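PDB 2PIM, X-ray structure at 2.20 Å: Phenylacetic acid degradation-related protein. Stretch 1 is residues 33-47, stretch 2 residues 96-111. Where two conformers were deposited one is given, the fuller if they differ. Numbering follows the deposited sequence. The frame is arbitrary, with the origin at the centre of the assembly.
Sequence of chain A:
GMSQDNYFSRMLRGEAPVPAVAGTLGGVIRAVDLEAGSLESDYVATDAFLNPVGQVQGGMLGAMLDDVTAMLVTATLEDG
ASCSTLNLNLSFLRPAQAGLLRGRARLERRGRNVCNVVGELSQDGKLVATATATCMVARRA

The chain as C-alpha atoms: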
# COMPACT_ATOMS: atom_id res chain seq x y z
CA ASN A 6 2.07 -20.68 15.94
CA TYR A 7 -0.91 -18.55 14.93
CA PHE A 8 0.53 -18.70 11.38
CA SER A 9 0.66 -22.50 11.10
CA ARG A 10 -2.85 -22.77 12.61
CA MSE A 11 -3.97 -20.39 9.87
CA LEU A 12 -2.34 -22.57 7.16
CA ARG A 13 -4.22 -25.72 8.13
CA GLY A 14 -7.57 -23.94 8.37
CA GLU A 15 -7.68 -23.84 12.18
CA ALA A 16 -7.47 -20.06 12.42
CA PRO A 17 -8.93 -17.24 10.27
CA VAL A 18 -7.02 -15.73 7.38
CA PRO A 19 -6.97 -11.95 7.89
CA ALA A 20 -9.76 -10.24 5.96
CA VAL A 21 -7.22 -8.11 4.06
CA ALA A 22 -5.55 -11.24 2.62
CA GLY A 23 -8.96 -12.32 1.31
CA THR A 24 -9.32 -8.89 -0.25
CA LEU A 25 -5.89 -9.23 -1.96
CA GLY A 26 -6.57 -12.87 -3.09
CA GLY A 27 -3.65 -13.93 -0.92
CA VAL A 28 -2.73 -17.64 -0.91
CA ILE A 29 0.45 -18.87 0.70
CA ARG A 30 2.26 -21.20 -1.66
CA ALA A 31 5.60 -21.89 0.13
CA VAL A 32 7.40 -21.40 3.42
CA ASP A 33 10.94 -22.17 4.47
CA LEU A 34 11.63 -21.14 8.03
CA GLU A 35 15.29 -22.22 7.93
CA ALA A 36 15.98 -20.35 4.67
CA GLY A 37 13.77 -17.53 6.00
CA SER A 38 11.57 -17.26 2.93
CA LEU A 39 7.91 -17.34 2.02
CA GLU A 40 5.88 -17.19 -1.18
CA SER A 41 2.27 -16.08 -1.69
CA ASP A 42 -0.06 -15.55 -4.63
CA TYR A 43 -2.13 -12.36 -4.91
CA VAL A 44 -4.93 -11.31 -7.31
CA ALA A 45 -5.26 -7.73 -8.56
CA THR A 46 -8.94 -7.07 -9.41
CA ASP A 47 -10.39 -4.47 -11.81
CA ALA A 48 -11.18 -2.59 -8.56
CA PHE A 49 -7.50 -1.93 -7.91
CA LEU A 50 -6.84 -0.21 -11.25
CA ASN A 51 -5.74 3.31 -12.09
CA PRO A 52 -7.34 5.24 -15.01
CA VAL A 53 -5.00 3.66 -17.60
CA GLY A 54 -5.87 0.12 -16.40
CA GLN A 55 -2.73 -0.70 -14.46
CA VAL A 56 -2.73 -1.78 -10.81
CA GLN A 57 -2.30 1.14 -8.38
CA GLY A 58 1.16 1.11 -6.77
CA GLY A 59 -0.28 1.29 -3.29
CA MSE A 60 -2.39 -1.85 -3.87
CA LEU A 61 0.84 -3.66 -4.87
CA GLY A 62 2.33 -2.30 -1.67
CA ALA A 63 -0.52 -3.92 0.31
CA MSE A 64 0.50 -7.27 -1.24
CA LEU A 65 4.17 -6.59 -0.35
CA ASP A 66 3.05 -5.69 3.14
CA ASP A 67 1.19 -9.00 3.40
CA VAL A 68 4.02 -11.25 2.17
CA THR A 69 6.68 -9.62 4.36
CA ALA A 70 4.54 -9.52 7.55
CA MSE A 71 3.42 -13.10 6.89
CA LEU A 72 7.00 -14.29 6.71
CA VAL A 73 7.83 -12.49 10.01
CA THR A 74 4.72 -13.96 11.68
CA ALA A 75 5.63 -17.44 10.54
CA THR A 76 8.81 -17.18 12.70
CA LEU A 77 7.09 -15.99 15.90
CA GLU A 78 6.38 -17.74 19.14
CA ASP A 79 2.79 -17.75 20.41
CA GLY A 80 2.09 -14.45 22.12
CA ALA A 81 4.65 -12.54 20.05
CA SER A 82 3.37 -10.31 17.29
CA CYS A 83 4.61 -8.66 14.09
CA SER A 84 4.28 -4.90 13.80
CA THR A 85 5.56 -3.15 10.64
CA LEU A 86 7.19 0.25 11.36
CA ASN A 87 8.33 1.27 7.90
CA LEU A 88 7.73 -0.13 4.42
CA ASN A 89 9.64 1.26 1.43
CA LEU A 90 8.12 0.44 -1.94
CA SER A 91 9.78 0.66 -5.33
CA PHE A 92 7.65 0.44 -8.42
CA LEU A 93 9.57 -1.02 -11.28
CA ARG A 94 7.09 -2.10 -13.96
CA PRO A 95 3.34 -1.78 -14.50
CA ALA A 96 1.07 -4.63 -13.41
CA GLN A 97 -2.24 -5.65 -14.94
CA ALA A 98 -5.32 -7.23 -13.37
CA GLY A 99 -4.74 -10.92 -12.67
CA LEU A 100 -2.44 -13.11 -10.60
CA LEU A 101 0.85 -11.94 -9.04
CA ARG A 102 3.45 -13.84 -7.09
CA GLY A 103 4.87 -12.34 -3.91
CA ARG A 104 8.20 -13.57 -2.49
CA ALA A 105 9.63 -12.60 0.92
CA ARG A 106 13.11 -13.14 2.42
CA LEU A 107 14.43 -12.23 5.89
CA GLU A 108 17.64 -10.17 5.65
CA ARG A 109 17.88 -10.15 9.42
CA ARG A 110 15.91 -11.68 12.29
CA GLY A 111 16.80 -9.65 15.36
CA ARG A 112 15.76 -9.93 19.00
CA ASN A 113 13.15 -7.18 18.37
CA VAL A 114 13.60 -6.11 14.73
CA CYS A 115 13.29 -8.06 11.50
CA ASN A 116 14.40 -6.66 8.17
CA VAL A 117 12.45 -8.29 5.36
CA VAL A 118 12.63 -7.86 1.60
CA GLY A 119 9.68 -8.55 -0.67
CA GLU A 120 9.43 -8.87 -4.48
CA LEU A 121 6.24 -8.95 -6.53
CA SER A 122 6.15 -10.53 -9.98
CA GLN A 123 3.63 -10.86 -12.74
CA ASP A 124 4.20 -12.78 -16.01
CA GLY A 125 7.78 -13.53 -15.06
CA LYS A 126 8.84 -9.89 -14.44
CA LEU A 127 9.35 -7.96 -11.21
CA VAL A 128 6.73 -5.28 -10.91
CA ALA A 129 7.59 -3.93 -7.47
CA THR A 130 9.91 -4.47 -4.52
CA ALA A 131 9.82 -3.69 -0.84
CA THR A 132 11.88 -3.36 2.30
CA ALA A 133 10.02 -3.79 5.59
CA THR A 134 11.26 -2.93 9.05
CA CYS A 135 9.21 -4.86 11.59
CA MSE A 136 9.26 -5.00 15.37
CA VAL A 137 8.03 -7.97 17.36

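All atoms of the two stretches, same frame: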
# COMPACT_ATOMS: atom_id res chain seq x y z
N ASP A 33 9.70 -21.52 4.10
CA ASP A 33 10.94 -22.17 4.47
C ASP A 33 11.49 -21.37 5.63
O ASP A 33 12.10 -20.33 5.44
CB ASP A 33 11.89 -22.19 3.28
CG ASP A 33 13.05 -23.17 3.45
OD1 ASP A 33 13.49 -23.48 4.58
OD2 ASP A 33 13.56 -23.60 2.40
N LEU A 34 11.26 -21.87 6.83
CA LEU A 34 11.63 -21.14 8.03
C LEU A 34 13.12 -21.15 8.29
O LEU A 34 13.62 -20.24 8.92
CB LEU A 34 10.85 -21.68 9.23
CG LEU A 34 9.36 -21.32 9.14
CD1 LEU A 34 8.55 -22.29 9.98
CD2 LEU A 34 9.14 -19.91 9.57
N GLU A 35 13.83 -22.16 7.78
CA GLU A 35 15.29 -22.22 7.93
C GLU A 35 15.98 -21.31 6.92
O GLU A 35 16.93 -20.60 7.27
CB GLU A 35 15.78 -23.66 7.77
CG GLU A 35 17.07 -23.91 8.55
CD GLU A 35 17.62 -25.31 8.35
OE1 GLU A 35 16.87 -26.18 7.85
OE2 GLU A 35 18.80 -25.54 8.71
N ALA A 36 15.52 -21.31 5.67
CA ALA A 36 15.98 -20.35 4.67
C ALA A 36 15.46 -18.94 4.95
O ALA A 36 16.08 -17.98 4.53
CB ALA A 36 15.54 -20.75 3.30
N GLY A 37 14.33 -18.82 5.64
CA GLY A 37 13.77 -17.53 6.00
C GLY A 37 13.09 -16.93 4.81
O GLY A 37 13.33 -15.80 4.48
N SER A 38 12.21 -17.70 4.16
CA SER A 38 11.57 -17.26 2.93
C SER A 38 10.11 -17.71 2.94
O SER A 38 9.72 -18.59 3.70
CB SER A 38 12.29 -17.83 1.72
OG SER A 38 12.13 -19.25 1.60
N LEU A 39 9.31 -17.07 2.11
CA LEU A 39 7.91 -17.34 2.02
C LEU A 39 7.43 -16.85 0.66
O LEU A 39 7.97 -15.92 0.12
CB LEU A 39 7.14 -16.65 3.16
CG LEU A 39 5.62 -16.87 3.23
CD1 LEU A 39 5.12 -17.05 4.65
CD2 LEU A 39 4.90 -15.73 2.58
N GLU A 40 6.42 -17.51 0.12
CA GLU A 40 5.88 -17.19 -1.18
C GLU A 40 4.35 -17.17 -1.07
O GLU A 40 3.78 -18.01 -0.38
CB GLU A 40 6.36 -18.26 -2.14
CG GLU A 40 6.37 -17.90 -3.61
CD GLU A 40 7.44 -18.70 -4.41
OE1 GLU A 40 8.65 -18.37 -4.38
OE2 GLU A 40 7.06 -19.67 -5.06
N SER A 41 3.72 -16.17 -1.66
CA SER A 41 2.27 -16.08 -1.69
C SER A 41 1.78 -15.58 -3.06
O SER A 41 2.42 -14.75 -3.71
CB SER A 41 1.78 -15.14 -0.57
OG SER A 41 0.35 -15.05 -0.52
N ASP A 42 0.65 -16.11 -3.49
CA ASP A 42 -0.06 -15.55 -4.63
C ASP A 42 -0.93 -14.37 -4.18
O ASP A 42 -1.33 -14.33 -3.03
CB ASP A 42 -0.99 -16.60 -5.22
CG ASP A 42 -0.25 -17.70 -5.92
OD1 ASP A 42 0.83 -17.41 -6.47
OD2 ASP A 42 -0.75 -18.84 -5.91
N TYR A 43 -1.20 -13.46 -5.11
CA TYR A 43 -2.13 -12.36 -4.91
C TYR A 43 -2.92 -12.20 -6.22
O TYR A 43 -2.48 -12.65 -7.29
CB TYR A 43 -1.38 -11.05 -4.49
CG TYR A 43 -0.69 -11.20 -3.14
CD1 TYR A 43 -1.41 -11.13 -1.96
CD2 TYR A 43 0.66 -11.50 -3.06
CE1 TYR A 43 -0.81 -11.31 -0.74
CE2 TYR A 43 1.27 -11.71 -1.84
CZ TYR A 43 0.53 -11.64 -0.69
OH TYR A 43 1.15 -11.89 0.52
N VAL A 44 -4.12 -11.60 -6.12
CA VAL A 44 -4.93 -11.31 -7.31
C VAL A 44 -5.22 -9.81 -7.28
O VAL A 44 -5.71 -9.28 -6.28
CB VAL A 44 -6.26 -12.11 -7.34
CG1 VAL A 44 -7.14 -11.66 -8.51
CG2 VAL A 44 -6.02 -13.60 -7.44
N ALA A 45 -4.87 -9.12 -8.37
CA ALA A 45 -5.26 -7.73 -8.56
C ALA A 45 -6.60 -7.76 -9.31
O ALA A 45 -6.70 -8.38 -10.37
CB ALA A 45 -4.18 -6.97 -9.33
N THR A 46 -7.63 -7.13 -8.75
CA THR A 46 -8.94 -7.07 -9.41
C THR A 46 -9.09 -5.80 -10.23
O THR A 46 -8.25 -4.92 -10.15
CB THR A 46 -10.06 -7.20 -8.39
OG1 THR A 46 -10.03 -6.07 -7.50
CG2 THR A 46 -9.90 -8.51 -7.60
N ASP A 47 -10.15 -5.69 -11.04
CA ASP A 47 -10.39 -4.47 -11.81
C ASP A 47 -10.61 -3.26 -10.84
O ASP A 47 -10.43 -2.10 -11.21
CB ASP A 47 -11.57 -4.64 -12.77
CG ASP A 47 -11.27 -5.56 -13.98
OD1 ASP A 47 -10.09 -5.76 -14.37
OD2 ASP A 47 -12.25 -6.06 -14.59
N ALA A 96 1.77 -3.38 -13.56
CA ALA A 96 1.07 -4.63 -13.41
C ALA A 96 -0.33 -4.49 -14.01
O ALA A 96 -0.87 -3.38 -14.12
CB ALA A 96 0.97 -5.02 -11.95
N GLN A 97 -0.90 -5.61 -14.39
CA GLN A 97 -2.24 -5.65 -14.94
C GLN A 97 -3.09 -6.46 -13.97
O GLN A 97 -2.56 -7.15 -13.09
CB GLN A 97 -2.22 -6.30 -16.32
CG GLN A 97 -0.98 -6.00 -17.18
CD GLN A 97 -0.78 -4.52 -17.49
OE1 GLN A 97 -1.73 -3.74 -17.47
NE2 GLN A 97 0.46 -4.13 -17.78
N ALA A 98 -4.40 -6.36 -14.12
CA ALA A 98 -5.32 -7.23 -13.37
C ALA A 98 -4.96 -8.69 -13.62
O ALA A 98 -4.62 -9.08 -14.76
CB ALA A 98 -6.75 -6.99 -13.77
N GLY A 99 -5.06 -9.50 -12.58
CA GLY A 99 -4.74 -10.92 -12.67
C GLY A 99 -3.86 -11.34 -11.51
O GLY A 99 -3.70 -10.60 -10.54
N LEU A 100 -3.31 -12.54 -11.61
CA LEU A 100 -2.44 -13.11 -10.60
C LEU A 100 -1.07 -12.41 -10.52
O LEU A 100 -0.53 -11.97 -11.53
CB LEU A 100 -2.19 -14.58 -10.89
CG LEU A 100 -3.06 -15.67 -10.28
CD1 LEU A 100 -2.75 -16.97 -11.00
CD2 LEU A 100 -2.79 -15.78 -8.79
N LEU A 101 -0.54 -12.33 -9.30
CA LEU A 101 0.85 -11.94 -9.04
C LEU A 101 1.39 -12.91 -8.02
O LEU A 101 0.65 -13.55 -7.30
CB LEU A 101 0.98 -10.51 -8.47
CG LEU A 101 0.46 -9.35 -9.35
CD1 LEU A 101 -0.98 -8.98 -9.05
CD2 LEU A 101 1.32 -8.15 -9.21
N ARG A 102 2.71 -12.98 -7.98
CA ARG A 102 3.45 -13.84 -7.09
C ARG A 102 4.32 -12.96 -6.20
O ARG A 102 5.21 -12.25 -6.70
CB ARG A 102 4.36 -14.72 -7.93
CG ARG A 102 5.39 -15.55 -7.18
CD ARG A 102 4.75 -16.31 -6.08
NE ARG A 102 3.70 -17.20 -6.59
CZ ARG A 102 3.81 -18.52 -6.76
NH1 ARG A 102 4.90 -19.19 -6.41
NH2 ARG A 102 2.81 -19.18 -7.25
N GLY A 103 4.08 -13.04 -4.89
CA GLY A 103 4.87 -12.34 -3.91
C GLY A 103 5.88 -13.25 -3.27
O GLY A 103 5.53 -14.37 -2.85
N ARG A 104 7.12 -12.79 -3.16
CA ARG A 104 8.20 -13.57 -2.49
C ARG A 104 8.85 -12.72 -1.39
O ARG A 104 9.17 -11.56 -1.62
CB ARG A 104 9.24 -14.05 -3.52
CG ARG A 104 8.65 -15.05 -4.52
CD ARG A 104 9.67 -15.75 -5.46
NE ARG A 104 8.98 -16.55 -6.52
CZ ARG A 104 8.55 -16.09 -7.72
NH1 ARG A 104 8.75 -14.86 -8.13
NH2 ARG A 104 7.93 -16.91 -8.55
N ALA A 105 8.97 -13.27 -0.18
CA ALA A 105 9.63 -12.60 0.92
C ALA A 105 10.88 -13.36 1.34
O ALA A 105 10.93 -14.58 1.20
CB ALA A 105 8.67 -12.43 2.08
N ARG A 106 11.89 -12.61 1.79
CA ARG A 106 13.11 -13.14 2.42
C ARG A 106 13.48 -12.26 3.62
O ARG A 106 13.50 -11.03 3.51
CB ARG A 106 14.32 -13.14 1.45
CG ARG A 106 15.63 -13.63 2.10
CD ARG A 106 16.91 -13.52 1.23
NE ARG A 106 17.59 -12.22 1.29
CZ ARG A 106 17.46 -11.26 0.38
NH1 ARG A 106 16.68 -11.41 -0.68
NH2 ARG A 106 18.12 -10.13 0.51
N LEU A 107 13.82 -12.91 4.74
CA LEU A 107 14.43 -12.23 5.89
C LEU A 107 15.90 -11.87 5.67
O LEU A 107 16.71 -12.75 5.49
CB LEU A 107 14.34 -13.12 7.16
CG LEU A 107 12.96 -13.12 7.78
CD1 LEU A 107 12.73 -14.33 8.67
CD2 LEU A 107 12.72 -11.83 8.53
N GLU A 108 16.24 -10.59 5.68
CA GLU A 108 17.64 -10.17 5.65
C GLU A 108 18.25 -10.22 7.02
O GLU A 108 19.44 -10.37 7.12
CB GLU A 108 17.80 -8.73 5.17
CG GLU A 108 17.51 -8.54 3.72
CD GLU A 108 18.74 -8.32 2.88
OE1 GLU A 108 19.66 -9.16 2.96
OE2 GLU A 108 18.74 -7.32 2.12
N ARG A 109 17.44 -10.00 8.05
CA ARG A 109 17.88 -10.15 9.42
C ARG A 109 16.70 -10.40 10.33
O ARG A 109 15.69 -9.75 10.19
CB ARG A 109 18.59 -8.89 9.90
CG ARG A 109 18.96 -8.97 11.39
CD ARG A 109 20.26 -8.27 11.73
NE ARG A 109 20.69 -8.67 13.07
CZ ARG A 109 20.18 -8.19 14.21
NH1 ARG A 109 19.22 -7.27 14.20
NH2 ARG A 109 20.63 -8.66 15.36
N ARG A 110 16.86 -11.37 11.22
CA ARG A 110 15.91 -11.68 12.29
C ARG A 110 16.53 -11.27 13.60
O ARG A 110 17.30 -12.02 14.13
CB ARG A 110 15.75 -13.18 12.43
CG ARG A 110 15.14 -13.84 11.29
CD ARG A 110 14.81 -15.31 11.65
NE ARG A 110 15.15 -16.14 10.50
CZ ARG A 110 14.66 -17.34 10.23
NH1 ARG A 110 13.79 -17.94 11.06
NH2 ARG A 110 15.06 -17.93 9.12
N GLY A 111 16.18 -10.11 14.14
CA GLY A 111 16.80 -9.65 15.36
C GLY A 111 16.01 -10.11 16.56
O GLY A 111 15.00 -10.78 16.41

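Two antiparallel strands, 38-45 and 99-107, form a ladder whose odd-numbered pairs exchange backbone hydrogen bonds while the even-numbered pairs meet closely at CA and place their side chains on the opposite face. Before the ladder starts, Ala98 sets its CB 3.6 Å from Asp47 OD1. Gly99 then pairs with Ala45, its N donating to Ala45 O at 3.0 Å and its O accepting from Ala45 N at 2.9 Å; its phi of 133° would jam a side chain against the preceding carbonyl, so glycine fits.

Leu100 lies on the exposed face, where its CD2 touches Val44 CG2 at 4.1 Å. Leu101 points to the other, buried face and packs CD1 against Ala45 CB at 3.8 Å, while its N bonds to Tyr43 O at 2.8 Å.

Arg102 is the electrostatic hub. With chi2 and chi3 both p, its side chain folds back so that NE and NH2 both reach Asp42 OD1, at 2.9 and 2.8 Å, and NH1 lies 2.6 Å from Glu40 OE2, a salt bridge whose hydrogen bond is weak despite the short distance. Both acids lie at the guanidinium edge, near its plane. Gly103 bonds through N to Ser41 O at 2.7 Å; a CB here would sit 2.9 Å from Tyr43 CE2, so the bare backbone makes room for the ring. Arg104, more extended, brings NE to Glu40 OE1 at 2.8 Å, a weak hydrogen bond within a salt bridge, so Glu40 joins two arginines.

Ala105 donates from N to Leu39 O at 2.8 Å. Arg106 faces Ser38 but turns its end away, bridging NH2 to Glu108 OE1 at 3.1 Å. Leu107 N closes the ladder on Gly37 O at 2.9 Å. Beyond the corner at Glu108, Arg110 reaches back: NH2 donates to Leu34 O at 2.7 Å and lies 3.4 Å from Gly37 CA, where a CB would clash with it.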